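PDB 7L9R: deoxyhypusine synthase, putative from Entamoeba histolytica, which probably transfers the aminobutyl group of spermidine, with NAD as cofactor, to a lysine of the translation factor eIF5A, the first step of hypusine formation. Local coordinates for residues 86-99 with 114-128. Numbering follows the deposited sequence. Where two conformers were deposited one is given.
Sequences RCTIYLGFTSEMMT and CVDYIVTTAGAIETD
Tyr90 to Gly92 pair in parallel with Tyr117 to Val119, the strand axes approaching to 4.6 Å, in a ladder that runs from Ile89 O through Leu91 to Phe93 N. At its start the Asp116 carboxylate takes the place of a main-chain carbonyl: its OD2 takes Ile89 N at 2.9 Å on the anti side, somewhat out of its plane, while Ile89 O accepts from both Asp116 N and Tyr117 N. OD1 makes a salt bridge to Arg86 NH2 (3.3 Å), and Arg347 adds a second cation at OD2. The rings of Tyr90 and Tyr117 lie side by side, planes 14° apart but slid so that they barely overlap; CG sits beside the backbone N in both (chi1 -63°), which points them the same way, with Tyr90 OH hydrogen-bonded to Ser256 OG. On the other face Ile118 CG2 packs 3.7 Å from Phe93 CE2. At the C-terminal end of the pairing, Thr120 OG1 donates to Phe93 O from above the carbonyl plane, and Thr121 OG1 accepts from Ser95 N at 2.8 Å. Side-chain oxygens thus extend the pairing at both ends of two neighbouring parallel strands, joined by a beta-alpha-beta crossover through helix 102-111, and the two arginines, one at each oxygen, would probably keep Asp116 ionised.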
# COMPACT_ATOMS: atom_id res chain seq x y z
N ARG B 86 4.84 -10.50 37.41
CA ARG B 86 4.36 -11.10 36.17
C ARG B 86 4.48 -10.06 35.05
O ARG B 86 4.95 -8.94 35.26
CB ARG B 86 2.92 -11.59 36.31
CG ARG B 86 1.92 -10.47 36.49
CD ARG B 86 0.52 -11.02 36.60
NE ARG B 86 -0.48 -9.96 36.56
CZ ARG B 86 -1.78 -10.17 36.45
NH1 ARG B 86 -2.28 -11.39 36.36
NH2 ARG B 86 -2.60 -9.12 36.41
N CYS B 87 4.05 -10.46 33.86
CA CYS B 87 4.10 -9.59 32.69
C CYS B 87 2.86 -8.71 32.67
O CYS B 87 1.73 -9.21 32.72
CB CYS B 87 4.19 -10.43 31.42
SG CYS B 87 4.35 -9.47 29.90
N THR B 88 3.06 -7.39 32.60
CA THR B 88 1.97 -6.45 32.36
C THR B 88 1.64 -6.47 30.87
O THR B 88 2.55 -6.49 30.03
CB THR B 88 2.36 -5.04 32.81
OG1 THR B 88 2.68 -5.05 34.21
CG2 THR B 88 1.21 -4.08 32.58
N ILE B 89 0.36 -6.51 30.54
CA ILE B 89 -0.08 -6.71 29.16
C ILE B 89 -0.91 -5.52 28.71
O ILE B 89 -1.93 -5.18 29.33
CB ILE B 89 -0.87 -8.02 29.01
CG1 ILE B 89 -0.01 -9.20 29.46
CG2 ILE B 89 -1.34 -8.20 27.57
CD1 ILE B 89 -0.64 -10.55 29.25
N TYR B 90 -0.50 -4.92 27.59
CA TYR B 90 -1.15 -3.75 27.00
C TYR B 90 -1.83 -4.18 25.71
O TYR B 90 -1.21 -4.81 24.86
CB TYR B 90 -0.11 -2.66 26.69
CG TYR B 90 0.59 -2.12 27.91
CD1 TYR B 90 1.64 -2.81 28.50
CD2 TYR B 90 0.20 -0.91 28.48
CE1 TYR B 90 2.27 -2.32 29.63
CE2 TYR B 90 0.83 -0.41 29.61
CZ TYR B 90 1.87 -1.12 30.18
OH TYR B 90 2.49 -0.62 31.29
N LEU B 91 -3.11 -3.82 25.57
CA LEU B 91 -3.87 -4.15 24.37
C LEU B 91 -4.25 -2.86 23.66
O LEU B 91 -4.96 -2.02 24.22
CB LEU B 91 -5.11 -4.97 24.71
CG LEU B 91 -6.03 -5.27 23.52
CD1 LEU B 91 -5.29 -6.04 22.44
CD2 LEU B 91 -7.26 -6.03 23.99
N GLY B 92 -3.78 -2.70 22.42
CA GLY B 92 -4.11 -1.56 21.59
C GLY B 92 -4.93 -2.00 20.40
O GLY B 92 -4.64 -3.04 19.79
N PHE B 93 -5.96 -1.23 20.07
CA PHE B 93 -6.78 -1.53 18.90
C PHE B 93 -7.42 -0.24 18.41
O PHE B 93 -7.55 0.74 19.14
CB PHE B 93 -7.84 -2.60 19.19
CG PHE B 93 -8.74 -2.30 20.36
CD1 PHE B 93 -9.79 -1.40 20.24
CD2 PHE B 93 -8.56 -2.96 21.57
CE1 PHE B 93 -10.63 -1.14 21.31
CE2 PHE B 93 -9.40 -2.70 22.65
CZ PHE B 93 -10.43 -1.79 22.52
N THR B 94 -7.79 -0.25 17.13
CA THR B 94 -8.38 0.93 16.52
C THR B 94 -9.89 0.95 16.74
O THR B 94 -10.52 -0.07 17.05
CB THR B 94 -8.10 0.98 15.02
OG1 THR B 94 -8.65 -0.17 14.38
CG2 THR B 94 -6.61 1.03 14.77
N SER B 95 -10.45 2.14 16.56
CA SER B 95 -11.90 2.30 16.58
C SER B 95 -12.56 1.41 15.53
O SER B 95 -13.69 0.94 15.75
CB SER B 95 -12.23 3.78 16.35
OG SER B 95 -13.56 3.96 15.91
N GLU B 96 -11.88 1.15 14.41
CA GLU B 96 -12.44 0.28 13.38
C GLU B 96 -12.64 -1.14 13.89
O GLU B 96 -13.62 -1.80 13.53
CB GLU B 96 -11.53 0.29 12.14
CG GLU B 96 -12.06 -0.55 10.96
CD GLU B 96 -10.94 -1.13 10.08
OE1 GLU B 96 -9.84 -1.42 10.61
OE2 GLU B 96 -11.17 -1.33 8.86
N MET B 97 -11.71 -1.65 14.72
CA MET B 97 -11.91 -2.97 15.32
C MET B 97 -13.14 -2.99 16.21
O MET B 97 -13.85 -4.01 16.27
CB MET B 97 -10.68 -3.39 16.13
CG MET B 97 -9.37 -2.83 15.68
SD MET B 97 -8.40 -3.97 14.69
CE MET B 97 -9.41 -4.15 13.23
N MET B 98 -13.40 -1.90 16.95
CA MET B 98 -14.57 -1.85 17.82
C MET B 98 -15.86 -1.97 17.02
O MET B 98 -16.87 -2.48 17.53
CB MET B 98 -14.57 -0.56 18.63
CG MET B 98 -13.88 -0.65 19.97
SD MET B 98 -14.84 -1.59 21.17
CE MET B 98 -14.26 -0.85 22.69
N THR B 99 -15.85 -1.49 15.77
CA THR B 99 -17.02 -1.59 14.91
C THR B 99 -17.27 -3.03 14.47
O THR B 99 -18.42 -3.41 14.21
CB THR B 99 -16.85 -0.67 13.71
OG1 THR B 99 -16.71 0.69 14.17
CG2 THR B 99 -18.06 -0.75 12.78
N CYS B 114 -7.57 -10.59 31.30
CA CYS B 114 -6.50 -11.08 30.45
C CYS B 114 -5.50 -9.99 30.09
O CYS B 114 -4.37 -10.32 29.70
CB CYS B 114 -7.08 -11.66 29.16
SG CYS B 114 -8.06 -13.14 29.43
N VAL B 115 -5.89 -8.72 30.18
CA VAL B 115 -5.01 -7.60 29.90
C VAL B 115 -5.12 -6.59 31.03
O VAL B 115 -6.08 -6.59 31.81
CB VAL B 115 -5.31 -6.94 28.54
CG1 VAL B 115 -5.28 -7.98 27.43
CG2 VAL B 115 -6.66 -6.23 28.58
N ASP B 116 -4.11 -5.73 31.13
CA ASP B 116 -4.02 -4.76 32.21
C ASP B 116 -4.33 -3.33 31.78
O ASP B 116 -4.83 -2.55 32.59
CB ASP B 116 -2.62 -4.80 32.82
CG ASP B 116 -2.26 -6.19 33.33
OD1 ASP B 116 -3.06 -6.77 34.09
OD2 ASP B 116 -1.19 -6.71 32.94
N TYR B 117 -4.06 -2.99 30.53
CA TYR B 117 -4.27 -1.64 30.02
C TYR B 117 -4.71 -1.74 28.57
O TYR B 117 -4.31 -2.65 27.85
CB TYR B 117 -3.01 -0.77 30.09
CG TYR B 117 -2.49 -0.52 31.48
CD1 TYR B 117 -3.02 0.51 32.26
CD2 TYR B 117 -1.45 -1.27 32.01
CE1 TYR B 117 -2.54 0.76 33.53
CE2 TYR B 117 -0.96 -1.03 33.29
CZ TYR B 117 -1.52 -0.00 34.04
OH TYR B 117 -1.05 0.27 35.31
N ILE B 118 -5.52 -0.77 28.15
CA ILE B 118 -5.95 -0.65 26.77
C ILE B 118 -5.57 0.73 26.26
O ILE B 118 -5.65 1.72 26.99
CB ILE B 118 -7.46 -0.90 26.63
CG1 ILE B 118 -7.78 -2.38 26.84
CG2 ILE B 118 -7.97 -0.44 25.27
CD1 ILE B 118 -9.25 -2.69 26.73
N VAL B 119 -5.11 0.79 25.02
CA VAL B 119 -4.93 2.04 24.29
C VAL B 119 -5.78 1.95 23.04
O VAL B 119 -5.75 0.93 22.34
CB VAL B 119 -3.45 2.30 23.94
CG1 VAL B 119 -3.32 3.64 23.24
CG2 VAL B 119 -2.59 2.25 25.19
N THR B 120 -6.58 2.97 22.78
CA THR B 120 -7.42 2.94 21.59
C THR B 120 -7.54 4.35 21.01
O THR B 120 -6.91 5.30 21.49
CB THR B 120 -8.78 2.30 21.89
OG1 THR B 120 -9.49 2.10 20.65
CG2 THR B 120 -9.60 3.16 22.83
N THR B 121 -8.35 4.48 19.97
CA THR B 121 -8.40 5.69 19.16
C THR B 121 -9.79 6.30 19.18
O THR B 121 -10.74 5.73 19.72
CB THR B 121 -8.00 5.38 17.71
OG1 THR B 121 -8.96 4.46 17.16
CG2 THR B 121 -6.62 4.73 17.67
N ALA B 122 -9.89 7.48 18.56
CA ALA B 122 -11.13 8.25 18.54
C ALA B 122 -12.27 7.45 17.92
O ALA B 122 -12.13 6.86 16.85
CB ALA B 122 -10.92 9.55 17.75
N GLY B 123 -13.42 7.43 18.61
CA GLY B 123 -14.59 6.73 18.16
C GLY B 123 -14.80 5.37 18.81
O GLY B 123 -15.92 4.84 18.76
N ALA B 124 -13.77 4.79 19.42
CA ALA B 124 -13.88 3.43 19.93
C ALA B 124 -14.85 3.36 21.10
O ALA B 124 -15.73 2.49 21.14
CB ALA B 124 -12.51 2.90 20.35
N ILE B 125 -14.71 4.27 22.06
CA ILE B 125 -15.55 4.23 23.25
C ILE B 125 -17.02 4.45 22.87
O ILE B 125 -17.91 3.77 23.39
CB ILE B 125 -15.07 5.27 24.28
CG1 ILE B 125 -13.61 5.00 24.65
CG2 ILE B 125 -15.94 5.26 25.52
CD1 ILE B 125 -13.34 3.56 25.08
N GLU B 126 -17.28 5.38 21.95
CA GLU B 126 -18.67 5.67 21.60
C GLU B 126 -19.30 4.51 20.84
O GLU B 126 -20.52 4.29 20.95
CB GLU B 126 -18.73 6.96 20.78
CG GLU B 126 -18.15 8.18 21.49
CD GLU B 126 -16.69 8.43 21.15
OE1 GLU B 126 -15.90 7.45 21.11
OE2 GLU B 126 -16.33 9.60 20.92
N THR B 127 -18.50 3.77 20.08
CA THR B 127 -19.00 2.57 19.40
C THR B 127 -19.41 1.50 20.41
O THR B 127 -20.46 0.87 20.26
CB THR B 127 -17.94 2.04 18.44
OG1 THR B 127 -17.62 3.07 17.50
CG2 THR B 127 -18.41 0.79 17.70
N ASP B 128 -18.59 1.31 21.45
CA ASP B 128 -18.90 0.32 22.48
C ASP B 128 -20.21 0.67 23.18
O ASP B 128 -21.06 -0.21 23.41
CB ASP B 128 -17.73 0.26 23.47
CG ASP B 128 -17.89 -0.84 24.52
OD1 ASP B 128 -18.24 -1.99 24.16
OD2 ASP B 128 -17.64 -0.55 25.72